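Hydroquinone dioxygenase large subunit (Pseudomonas sp., PDB 4ZXA) probably catalyses, as the larger half of a two-subunit iron(II)-dependent dioxygenase, the oxygen-dependent ring cleavage of hydroquinone. Local coordinates at residues E[64-78]-E[129-143]. Numbering follows the deposited sequence.
Sequences DIFLRAMMRDVAWGF and FKAILRDWTNATFDP. With H8N (4-hydroxybenzonitrile), chain J.
Two helices of the N-terminal region, 64-75 and 129-136, run roughly antiparallel, at 142°, and Leu133 of the second is a knob set into the hole formed by Leu67, Met70, Met71 and Val74 of the first. Its CD2 lies on the backbone, 3.8 Å from Met71 N, while CD1 reaches Val74 CG2. At the end near Phe78, the Met70 chain bends at chi3 (-69°), which brings its methyl down over the Phe129 ring: CE stands 3.4 Å from the centroid, almost on the ring normal, a CH-pi contact, with SD over the same face as a Met-aromatic contact. Val74 CG2 closes on Phe129 CB at 3.5 Å. Phe78, whose N closes the Schellman motif at Gly77 by bonding to Asp73 O, brings its edge to Phe129, CE1 3.7 Å from Phe129 CE2, the two rings oblique to each other. With an alanine at Phe129, the Met70 methyl and the Phe78 edge would probably face a gap, the thioether then freer to swing. Phe66 and Trp136 form a second oblique pair, CE1 to CZ3 3.6 Å.

Beyond the second helix the chain turns back along the first, where Phe141 CE2 packs on Leu67 CB and Pro143 CB on Met71 CB at 3.7 Å. Pro143 O accepts from Arg72 NH1 (2.8 Å, N-H...O 151°), and a water links the same oxygen to Arg72 NH2. That guanidinium also donates to the carbonyls of Thr229 and Trp230, so it joins helix 64-75, the loop at Pro143 and the backbone of Trp230, a pocket residue. One turn on, Trp76 lines that pocket itself, its CZ2 3.8 Å from CAE of 4-hydroxybenzonitrile.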
ATOM      1  N   ASP E  64       9.179   1.665   3.290  1.00 19.62           N
ATOM      2  CA  ASP E  64       9.416   2.254   1.979  1.00 25.02           C
ATOM      3  C   ASP E  64       8.351   3.309   1.652  1.00 23.47           C
ATOM      4  O   ASP E  64       8.687   4.411   1.244  1.00 28.68           O
ATOM      5  CB  ASP E  64       9.556   1.205   0.868  1.00 22.75           C
ATOM      6  CG  ASP E  64       8.348   0.291   0.754  1.00 31.66           C
ATOM      7  OD1 ASP E  64       7.502   0.279   1.678  1.00 23.57           O
ATOM      8  OD2 ASP E  64       8.259  -0.437  -0.270  1.00 38.80           O
ATOM      9  N   ILE E  65       7.081   2.983   1.865  1.00 21.30           N
ATOM     10  CA  ILE E  65       5.998   3.943   1.658  1.00 22.52           C
ATOM     11  C   ILE E  65       6.237   5.213   2.477  1.00 25.37           C
ATOM     12  O   ILE E  65       6.162   6.335   1.945  1.00 20.12           O
ATOM     13  CB  ILE E  65       4.616   3.301   1.952  1.00 23.41           C
ATOM     14  CG1 ILE E  65       4.359   2.179   0.939  1.00 22.64           C
ATOM     15  CG2 ILE E  65       3.502   4.316   1.910  1.00 13.43           C
ATOM     16  CD1 ILE E  65       3.047   1.477   1.130  1.00 20.02           C
ATOM     17  N   PHE E  66       6.571   5.025   3.754  1.00 21.72           N
ATOM     18  CA  PHE E  66       6.835   6.141   4.655  1.00 19.04           C
ATOM     19  C   PHE E  66       7.968   7.029   4.175  1.00 23.73           C
ATOM     20  O   PHE E  66       7.827   8.252   4.151  1.00 21.05           O
ATOM     21  CB  PHE E  66       7.169   5.654   6.061  1.00 23.53           C
ATOM     22  CG  PHE E  66       7.273   6.759   7.065  1.00 17.70           C
ATOM     23  CD1 PHE E  66       8.493   7.358   7.335  1.00 19.69           C
ATOM     24  CD2 PHE E  66       6.146   7.202   7.740  1.00 17.53           C
ATOM     25  CE1 PHE E  66       8.594   8.392   8.272  1.00 21.19           C
ATOM     26  CE2 PHE E  66       6.234   8.235   8.686  1.00 19.71           C
ATOM     27  CZ  PHE E  66       7.459   8.824   8.952  1.00 20.00           C
ATOM     28  N   LEU E  67       9.093   6.419   3.813  1.00 22.69           N
ATOM     29  CA  LEU E  67      10.257   7.185   3.368  1.00 22.78           C
ATOM     30  C   LEU E  67      10.017   7.947   2.067  1.00 22.39           C
ATOM     31  O   LEU E  67      10.423   9.104   1.959  1.00 21.63           O
ATOM     32  CB  LEU E  67      11.501   6.305   3.242  1.00 23.37           C
ATOM     33  CG  LEU E  67      11.983   5.792   4.598  1.00 28.62           C
ATOM     34  CD1 LEU E  67      12.964   4.662   4.404  1.00 22.26           C
ATOM     35  CD2 LEU E  67      12.587   6.943   5.419  1.00 23.81           C
ATOM     36  N   ARG E  68       9.366   7.325   1.087  1.00 20.13           N
ATOM     37  CA  ARG E  68       9.089   8.037  -0.159  1.00 21.42           C
ATOM     38  C   ARG E  68       8.236   9.270   0.145  1.00 23.39           C
ATOM     39  O   ARG E  68       8.471  10.364  -0.402  1.00 25.70           O
ATOM     40  CB  ARG E  68       8.372   7.145  -1.175  1.00 25.08           C
ATOM     41  CG  ARG E  68       9.135   5.898  -1.579  1.00 23.65           C
ATOM     42  CD  ARG E  68       8.490   5.214  -2.787  1.00 23.41           C
ATOM     43  NE  ARG E  68       8.991   3.852  -2.953  1.00 28.94           N
ATOM     44  CZ  ARG E  68       8.328   2.758  -2.587  1.00 29.31           C
ATOM     45  NH1 ARG E  68       7.114   2.851  -2.047  1.00 26.07           N
ATOM     46  NH2 ARG E  68       8.884   1.569  -2.771  1.00 28.12           N
ATOM     47  N   ALA E  69       7.263   9.102   1.038  1.00 20.92           N
ATOM     48  CA  ALA E  69       6.349  10.195   1.372  1.00 22.07           C
ATOM     49  C   ALA E  69       7.075  11.337   2.053  1.00 21.84           C
ATOM     50  O   ALA E  69       6.918  12.487   1.665  1.00 22.91           O
ATOM     51  CB  ALA E  69       5.210   9.706   2.249  1.00 20.03           C
ATOM     52  N   MET E  70       7.887  11.021   3.058  1.00 22.63           N
ATOM     53  CA  MET E  70       8.562  12.056   3.837  1.00 24.20           C
ATOM     54  C   MET E  70       9.599  12.727   2.972  1.00 23.79           C
ATOM     55  O   MET E  70       9.849  13.933   3.096  1.00 21.80           O
ATOM     56  CB  MET E  70       9.228  11.493   5.102  1.00 22.42           C
ATOM     57  CG  MET E  70      10.038  12.544   5.866  1.00 23.39           C
ATOM     58  SD  MET E  70      10.497  12.036   7.536  1.00 30.95           S
ATOM     59  CE  MET E  70       8.870  12.050   8.320  1.00 21.39           C
ATOM     60  N   MET E  71      10.194  11.935   2.084  1.00 22.96           N
ATOM     61  CA  MET E  71      11.157  12.473   1.128  1.00 23.04           C
ATOM     62  C   MET E  71      10.513  13.552   0.284  1.00 25.25           C
ATOM     63  O   MET E  71      11.140  14.568   0.021  1.00 27.40           O
ATOM     64  CB  MET E  71      11.705  11.391   0.213  1.00 25.39           C
ATOM     65  CG  MET E  71      12.704  11.919  -0.785  1.00 26.92           C
ATOM     66  SD  MET E  71      14.322  12.207  -0.071  1.00 28.62           S
ATOM     67  CE  MET E  71      14.458  13.998  -0.152  1.00 24.61           C
ATOM     68  N   ARG E  72       9.266  13.341  -0.144  1.00 20.48           N
ATOM     69  CA  ARG E  72       8.596  14.364  -0.936  1.00 20.65           C
ATOM     70  C   ARG E  72       8.314  15.575  -0.060  1.00 24.62           C
ATOM     71  O   ARG E  72       8.585  16.705  -0.463  1.00 21.82           O
ATOM     72  CB  ARG E  72       7.307  13.850  -1.620  1.00 19.31           C
ATOM     73  CG  ARG E  72       7.520  12.727  -2.673  1.00 17.00           C
ATOM     74  CD  ARG E  72       8.698  13.046  -3.569  1.00 19.36           C
ATOM     75  NE  ARG E  72       8.961  12.062  -4.615  1.00 19.36           N
ATOM     76  CZ  ARG E  72       9.478  10.851  -4.400  1.00 22.43           C
ATOM     77  NH1 ARG E  72       9.741  10.437  -3.163  1.00 22.19           N
ATOM     78  NH2 ARG E  72       9.713  10.043  -5.423  1.00 23.47           N
ATOM     79  N   ASP E  73       7.798  15.336   1.147  1.00 23.19           N
ATOM     80  CA  ASP E  73       7.427  16.443   2.030  1.00 25.29           C
ATOM     81  C   ASP E  73       8.621  17.347   2.313  1.00 26.45           C
ATOM     82  O   ASP E  73       8.481  18.567   2.401  1.00 29.74           O
ATOM     83  CB  ASP E  73       6.828  15.948   3.350  1.00 21.70           C
ATOM     84  CG  ASP E  73       5.622  16.768   3.793  1.00 27.41           C
ATOM     85  OD1 ASP E  73       5.262  17.767   3.119  1.00 25.75           O
ATOM     86  OD2 ASP E  73       5.023  16.406   4.828  1.00 27.85           O
ATOM     87  N   VAL E  74       9.796  16.741   2.445  1.00 25.43           N
ATOM     88  CA  VAL E  74      10.997  17.498   2.759  1.00 25.98           C
ATOM     89  C   VAL E  74      11.495  18.248   1.540  1.00 28.12           C
ATOM     90  O   VAL E  74      11.890  19.412   1.643  1.00 29.03           O
ATOM     91  CB  VAL E  74      12.124  16.606   3.301  1.00 23.34           C
ATOM     92  CG1 VAL E  74      13.474  17.260   3.063  1.00 22.50           C
ATOM     93  CG2 VAL E  74      11.901  16.332   4.768  1.00 21.30           C
ATOM     94  N   ALA E  75      11.465  17.579   0.390  1.00 22.74           N
ATOM     95  CA  ALA E  75      11.985  18.154  -0.838  1.00 24.26           C
ATOM     96  C   ALA E  75      11.093  19.297  -1.304  1.00 30.30           C
ATOM     97  O   ALA E  75      11.570  20.241  -1.934  1.00 29.99           O
ATOM     98  CB  ALA E  75      12.105  17.090  -1.927  1.00 21.65           C
ATOM     99  N   TRP E  76       9.800  19.199  -1.002  1.00 28.94           N
ATOM    100  CA  TRP E  76       8.821  20.185  -1.462  1.00 27.02           C
ATOM    101  C   TRP E  76       8.625  21.315  -0.457  1.00 25.96           C
ATOM    102  O   TRP E  76       7.851  22.231  -0.692  1.00 26.11           O
ATOM    103  CB  TRP E  76       7.459  19.526  -1.728  1.00 23.65           C
ATOM    104  CG  TRP E  76       7.482  18.433  -2.744  1.00 23.96           C
ATOM    105  CD1 TRP E  76       8.493  18.141  -3.612  1.00 24.26           C
ATOM    106  CD2 TRP E  76       6.452  17.463  -2.979  1.00 22.03           C
ATOM    107  NE1 TRP E  76       8.151  17.055  -4.378  1.00 21.49           N
ATOM    108  CE2 TRP E  76       6.908  16.615  -4.008  1.00 19.54           C
ATOM    109  CE3 TRP E  76       5.197  17.222  -2.419  1.00 20.76           C
ATOM    110  CZ2 TRP E  76       6.144  15.564  -4.498  1.00 21.87           C
ATOM    111  CZ3 TRP E  76       4.446  16.177  -2.893  1.00 18.36           C
ATOM    112  CH2 TRP E  76       4.920  15.355  -3.923  1.00 21.45           C
ATOM    113  N   GLY E  77       9.303  21.242   0.681  1.00 32.00           N
ATOM    114  CA  GLY E  77       9.123  22.251   1.711  1.00 22.51           C
ATOM    115  C   GLY E  77       7.703  22.238   2.230  1.00 27.23           C
ATOM    116  O   GLY E  77       7.143  23.278   2.588  1.00 33.35           O
ATOM    117  N   PHE E  78       7.123  21.041   2.269  1.00 27.70           N
ATOM    118  CA  PHE E  78       5.756  20.826   2.747  1.00 23.60           C
ATOM    119  C   PHE E  78       4.683  21.288   1.770  1.00 25.27           C
ATOM    120  O   PHE E  78       3.497  21.282   2.089  1.00 24.64           O
ATOM    121  CB  PHE E  78       5.567  21.378   4.166  1.00 24.98           C
ATOM    122  CG  PHE E  78       6.482  20.732   5.167  1.00 26.74           C
ATOM    123  CD1 PHE E  78       6.206  19.452   5.647  1.00 25.35           C
ATOM    124  CD2 PHE E  78       7.639  21.369   5.589  1.00 22.42           C
ATOM    125  CE1 PHE E  78       7.058  18.820   6.561  1.00 23.18           C
ATOM    126  CE2 PHE E  78       8.494  20.756   6.495  1.00 28.91           C
ATOM    127  CZ  PHE E  78       8.206  19.473   6.986  1.00 28.98           C
ATOM    128  N   PHE E 129      12.458  16.057  10.274  1.00 27.20           N
ATOM    129  CA  PHE E 129      12.234  15.205   9.099  1.00 28.53           C
ATOM    130  C   PHE E 129      13.524  14.840   8.350  1.00 25.04           C
ATOM    131  O   PHE E 129      13.723  13.687   7.973  1.00 23.60           O
ATOM    132  CB  PHE E 129      11.207  15.825   8.140  1.00 24.25           C
ATOM    133  CG  PHE E 129       9.776  15.576   8.527  1.00 24.22           C
ATOM    134  CD1 PHE E 129       9.438  15.230   9.835  1.00 28.65           C
ATOM    135  CD2 PHE E 129       8.767  15.667   7.580  1.00 22.10           C
ATOM    136  CE1 PHE E 129       8.115  14.996  10.190  1.00 23.65           C
ATOM    137  CE2 PHE E 129       7.442  15.436   7.917  1.00 24.32           C
ATOM    138  CZ  PHE E 129       7.110  15.105   9.225  1.00 29.41           C
ATOM    139  N   LYS E 130      14.399  15.816   8.128  1.00 26.63           N
ATOM    140  CA  LYS E 130      15.663  15.530   7.444  1.00 22.20           C
ATOM    141  C   LYS E 130      16.455  14.520   8.245  1.00 28.38           C
ATOM    142  O   LYS E 130      17.101  13.641   7.688  1.00 25.14           O
ATOM    143  CB  LYS E 130      16.481  16.804   7.257  1.00 30.57           C
ATOM    144  CG  LYS E 130      15.875  17.779   6.249  1.00 36.26           C
ATOM    145  CD  LYS E 130      16.888  18.810   5.785  1.00 33.52           C
ATOM    146  CE  LYS E 130      16.309  19.676   4.682  1.00 42.19           C
ATOM    147  NZ  LYS E 130      17.350  20.464   3.952  1.00 52.32           N
ATOM    148  N   ALA E 131      16.382  14.647   9.568  1.00 30.33           N
ATOM    149  CA  ALA E 131      17.115  13.765  10.459  1.00 26.80           C
ATOM    150  C   ALA E 131      16.540  12.352  10.406  1.00 27.66           C
ATOM    151  O   ALA E 131      17.284  11.360  10.502  1.00 29.48           O
ATOM    152  CB  ALA E 131      17.099  14.311  11.897  1.00 27.40           C
ATOM    153  N   ILE E 132      15.223  12.254  10.244  1.00 26.21           N
ATOM    154  CA  ILE E 132      14.584  10.948  10.117  1.00 25.34           C
ATOM    155  C   ILE E 132      15.002  10.250   8.811  1.00 27.97           C
ATOM    156  O   ILE E 132      15.410   9.085   8.828  1.00 27.69           O
ATOM    157  CB  ILE E 132      13.046  11.035  10.250  1.00 28.68           C
ATOM    158  CG1 ILE E 132      12.657  11.440  11.676  1.00 23.45           C
ATOM    159  CG2 ILE E 132      12.392   9.698   9.895  1.00 25.58           C
ATOM    160  CD1 ILE E 132      11.223  11.854  11.818  1.00 24.22           C
ATOM    161  N   LEU E 133      14.926  10.961   7.688  1.00 26.45           N
ATOM    162  CA  LEU E 133      15.366  10.395   6.414  1.00 28.36           C
ATOM    163  C   LEU E 133      16.804   9.904   6.524  1.00 29.64           C
ATOM    164  O   LEU E 133      17.123   8.784   6.128  1.00 28.58           O
ATOM    165  CB  LEU E 133      15.248  11.410   5.269  1.00 21.04           C
ATOM    166  CG  LEU E 133      13.859  11.835   4.803  1.00 24.97           C
ATOM    167  CD1 LEU E 133      13.962  13.078   3.905  1.00 27.60           C
ATOM    168  CD2 LEU E 133      13.165  10.684   4.079  1.00 23.98           C
ATOM    169  N   ARG E 134      17.669  10.751   7.064  1.00 31.50           N
ATOM    170  CA  ARG E 134      19.076  10.410   7.205  1.00 29.74           C
ATOM    171  C   ARG E 134      19.217   9.093   7.941  1.00 27.47           C
ATOM    172  O   ARG E 134      19.904   8.184   7.481  1.00 30.38           O
ATOM    173  CB  ARG E 134      19.827  11.521   7.947  1.00 33.62           C
ATOM    174  CG  ARG E 134      21.347  11.421   7.863  1.00 41.68           C
ATOM    175  CD  ARG E 134      22.031  12.610   8.553  1.00 57.96           C
ATOM    176  NE  ARG E 134      23.485  12.570   8.385  1.00 64.63           N
ATOM    177  CZ  ARG E 134      24.189  13.442   7.661  1.00 61.14           C
ATOM    178  NH1 ARG E 134      23.590  14.455   7.035  1.00 48.36           N
ATOM    179  NH2 ARG E 134      25.506  13.305   7.570  1.00 61.11           N
ATOM    180  N   ASP E 135      18.544   8.979   9.080  1.00 31.70           N
ATOM    181  CA  ASP E 135      18.703   7.801   9.913  1.00 24.07           C
ATOM    182  C   ASP E 135      18.014   6.538   9.356  1.00 28.93           C
ATOM    183  O   ASP E 135      18.573   5.447   9.432  1.00 26.66           O
ATOM    184  CB  ASP E 135      18.258   8.095  11.344  1.00 27.70           C
ATOM    185  CG  ASP E 135      18.610   6.962  12.305  1.00 33.01           C
ATOM    186  OD1 ASP E 135      19.812   6.793  12.608  1.00 30.99           O
ATOM    187  OD2 ASP E 135      17.689   6.239  12.751  1.00 27.90           O
ATOM    188  N   TRP E 136      16.818   6.679   8.787  1.00 27.25           N
ATOM    189  CA  TRP E 136      16.040   5.506   8.378  1.00 27.93           C
ATOM    190  C   TRP E 136      16.293   5.048   6.936  1.00 31.87           C
ATOM    191  O   TRP E 136      15.812   3.980   6.514  1.00 27.17           O
ATOM    192  CB  TRP E 136      14.543   5.748   8.594  1.00 30.43           C
ATOM    193  CG  TRP E 136      14.178   6.000  10.024  1.00 31.97           C
ATOM    194  CD1 TRP E 136      15.022   6.021  11.094  1.00 24.05           C
ATOM    195  CD2 TRP E 136      12.868   6.260  10.540  1.00 29.43           C
ATOM    196  NE1 TRP E 136      14.322   6.279  12.240  1.00 25.89           N
ATOM    197  CE2 TRP E 136      12.996   6.433  11.929  1.00 27.55           C
ATOM    198  CE3 TRP E 136      11.600   6.360   9.958  1.00 23.97           C
ATOM    199  CZ2 TRP E 136      11.906   6.705  12.751  1.00 24.80           C
ATOM    200  CZ3 TRP E 136      10.518   6.631  10.776  1.00 25.81           C
ATOM    201  CH2 TRP E 136      10.676   6.798  12.154  1.00 23.98           C
ATOM    202  N   THR E 137      17.046   5.843   6.186  1.00 21.51           N
ATOM    203  CA  THR E 137      17.368   5.463   4.824  1.00 26.39           C
ATOM    204  C   THR E 137      18.731   4.786   4.724  1.00 27.82           C
ATOM    205  O   THR E 137      19.767   5.424   4.856  1.00 31.78           O
ATOM    206  CB  THR E 137      17.327   6.659   3.873  1.00 25.49           C
ATOM    207  OG1 THR E 137      16.076   7.347   4.024  1.00 22.20           O
ATOM    208  CG2 THR E 137      17.484   6.183   2.434  1.00 28.03           C
ATOM    209  N   ASN E 138      18.704   3.487   4.469  1.00 23.81           N
ATOM    210  CA  ASN E 138      19.900   2.687   4.338  1.00 27.04           C
ATOM    211  C   ASN E 138      20.528   2.905   2.989  1.00 28.65           C
ATOM    212  O   ASN E 138      19.895   3.456   2.097  1.00 31.14           O
ATOM    213  CB  ASN E 138      19.542   1.215   4.507  1.00 28.62           C
ATOM    214  CG  ASN E 138      18.892   0.939   5.837  1.00 28.67           C
ATOM    215  OD1 ASN E 138      19.309   1.486   6.863  1.00 30.39           O
ATOM    216  ND2 ASN E 138      17.846   0.116   5.831  1.00 29.60           N
ATOM    217  N   ALA E 139      21.768   2.449   2.840  1.00 32.09           N
ATOM    218  CA  ALA E 139      22.575   2.722   1.648  1.00 31.81           C
ATOM    219  C   ALA E 139      22.003   2.027   0.426  1.00 35.29           C
ATOM    220  O   ALA E 139      22.446   2.253  -0.696  1.00 40.97           O
ATOM    221  CB  ALA E 139      24.007   2.275   1.869  1.00 30.14           C
ATOM    222  N   THR E 140      20.993   1.207   0.659  1.00 28.22           N
ATOM    223  CA  THR E 140      20.494   0.294  -0.331  1.00 27.05           C
ATOM    224  C   THR E 140      19.156   0.806  -0.909  1.00 30.53           C
ATOM    225  O   THR E 140      18.580   0.203  -1.808  1.00 28.27           O
ATOM    226  CB  THR E 140      20.350  -1.089   0.340  1.00 29.60           C
ATOM    227  OG1 THR E 140      20.566  -2.143  -0.606  1.00 37.54           O
ATOM    228  CG2 THR E 140      19.004  -1.226   1.003  1.00 24.56           C
ATOM    229  N   PHE E 141      18.692   1.945  -0.408  1.00 26.98           N
ATOM    230  CA  PHE E 141      17.363   2.459  -0.734  1.00 25.66           C
ATOM    231  C   PHE E 141      17.361   3.959  -1.051  1.00 27.09           C
ATOM    232  O   PHE E 141      17.794   4.781  -0.247  1.00 25.83           O
ATOM    233  CB  PHE E 141      16.396   2.163   0.425  1.00 26.42           C
ATOM    234  CG  PHE E 141      14.977   2.612   0.184  1.00 25.04           C
ATOM    235  CD1 PHE E 141      14.141   1.891  -0.663  1.00 24.02           C
ATOM    236  CD2 PHE E 141      14.463   3.731   0.832  1.00 25.11           C
ATOM    237  CE1 PHE E 141      12.823   2.288  -0.888  1.00 22.88           C
ATOM    238  CE2 PHE E 141      13.150   4.132   0.614  1.00 27.89           C
ATOM    239  CZ  PHE E 141      12.327   3.405  -0.254  1.00 27.41           C
ATOM    240  N   ASP E 142      16.842   4.306  -2.223  1.00 31.27           N
ATOM    241  CA  ASP E 142      16.729   5.690  -2.658  1.00 22.50           C
ATOM    242  C   ASP E 142      15.252   6.073  -2.727  1.00 25.29           C
ATOM    243  O   ASP E 142      14.556   5.704  -3.668  1.00 23.61           O
ATOM    244  CB  ASP E 142      17.403   5.851  -4.021  1.00 24.87           C
ATOM    245  CG  ASP E 142      17.059   7.170  -4.709  1.00 27.64           C
ATOM    246  OD1 ASP E 142      16.573   8.120  -4.060  1.00 22.65           O
ATOM    247  OD2 ASP E 142      17.296   7.256  -5.924  1.00 28.32           O
ATOM    248  N   PRO E 143      14.778   6.832  -1.730  1.00 23.78           N
ATOM    249  CA  PRO E 143      13.381   7.266  -1.553  1.00 25.83           C
ATOM    250  C   PRO E 143      12.844   8.120  -2.713  1.00 23.74           C
ATOM    251  O   PRO E 143      11.633   8.343  -2.789  1.00 21.87           O
ATOM    252  CB  PRO E 143      13.431   8.129  -0.281  1.00 22.93           C
ATOM    253  CG  PRO E 143      14.738   7.870   0.333  1.00 25.23           C
ATOM    254  CD  PRO E 143      15.672   7.470  -0.758  1.00 22.85           C
TER
HETATM  255  NAA H8N J 402      -0.357  17.597  -6.437  1.00 25.61           N
HETATM  256  CAC H8N J 402       0.586  17.189  -6.940  1.00 26.08           C
HETATM  257  CAI H8N J 402       1.795  16.657  -7.635  1.00 22.33           C
HETATM  258  CAF H8N J 402       1.659  16.212  -8.944  1.00 26.14           C
HETATM  259  CAD H8N J 402       2.762  15.706  -9.625  1.00 25.04           C
HETATM  260  CAH H8N J 402       3.977  15.665  -8.961  1.00 21.20           C
HETATM  261  OAB H8N J 402       5.067  15.157  -9.617  1.00 24.40           O
HETATM  262  CAE H8N J 402       4.116  16.110  -7.651  1.00 23.16           C
HETATM  263  CAG H8N J 402       3.012  16.615  -6.982  1.00 22.78           C
HETATM  264  O   HOH W   1       9.816   7.336  -5.108  1.00 26.55           O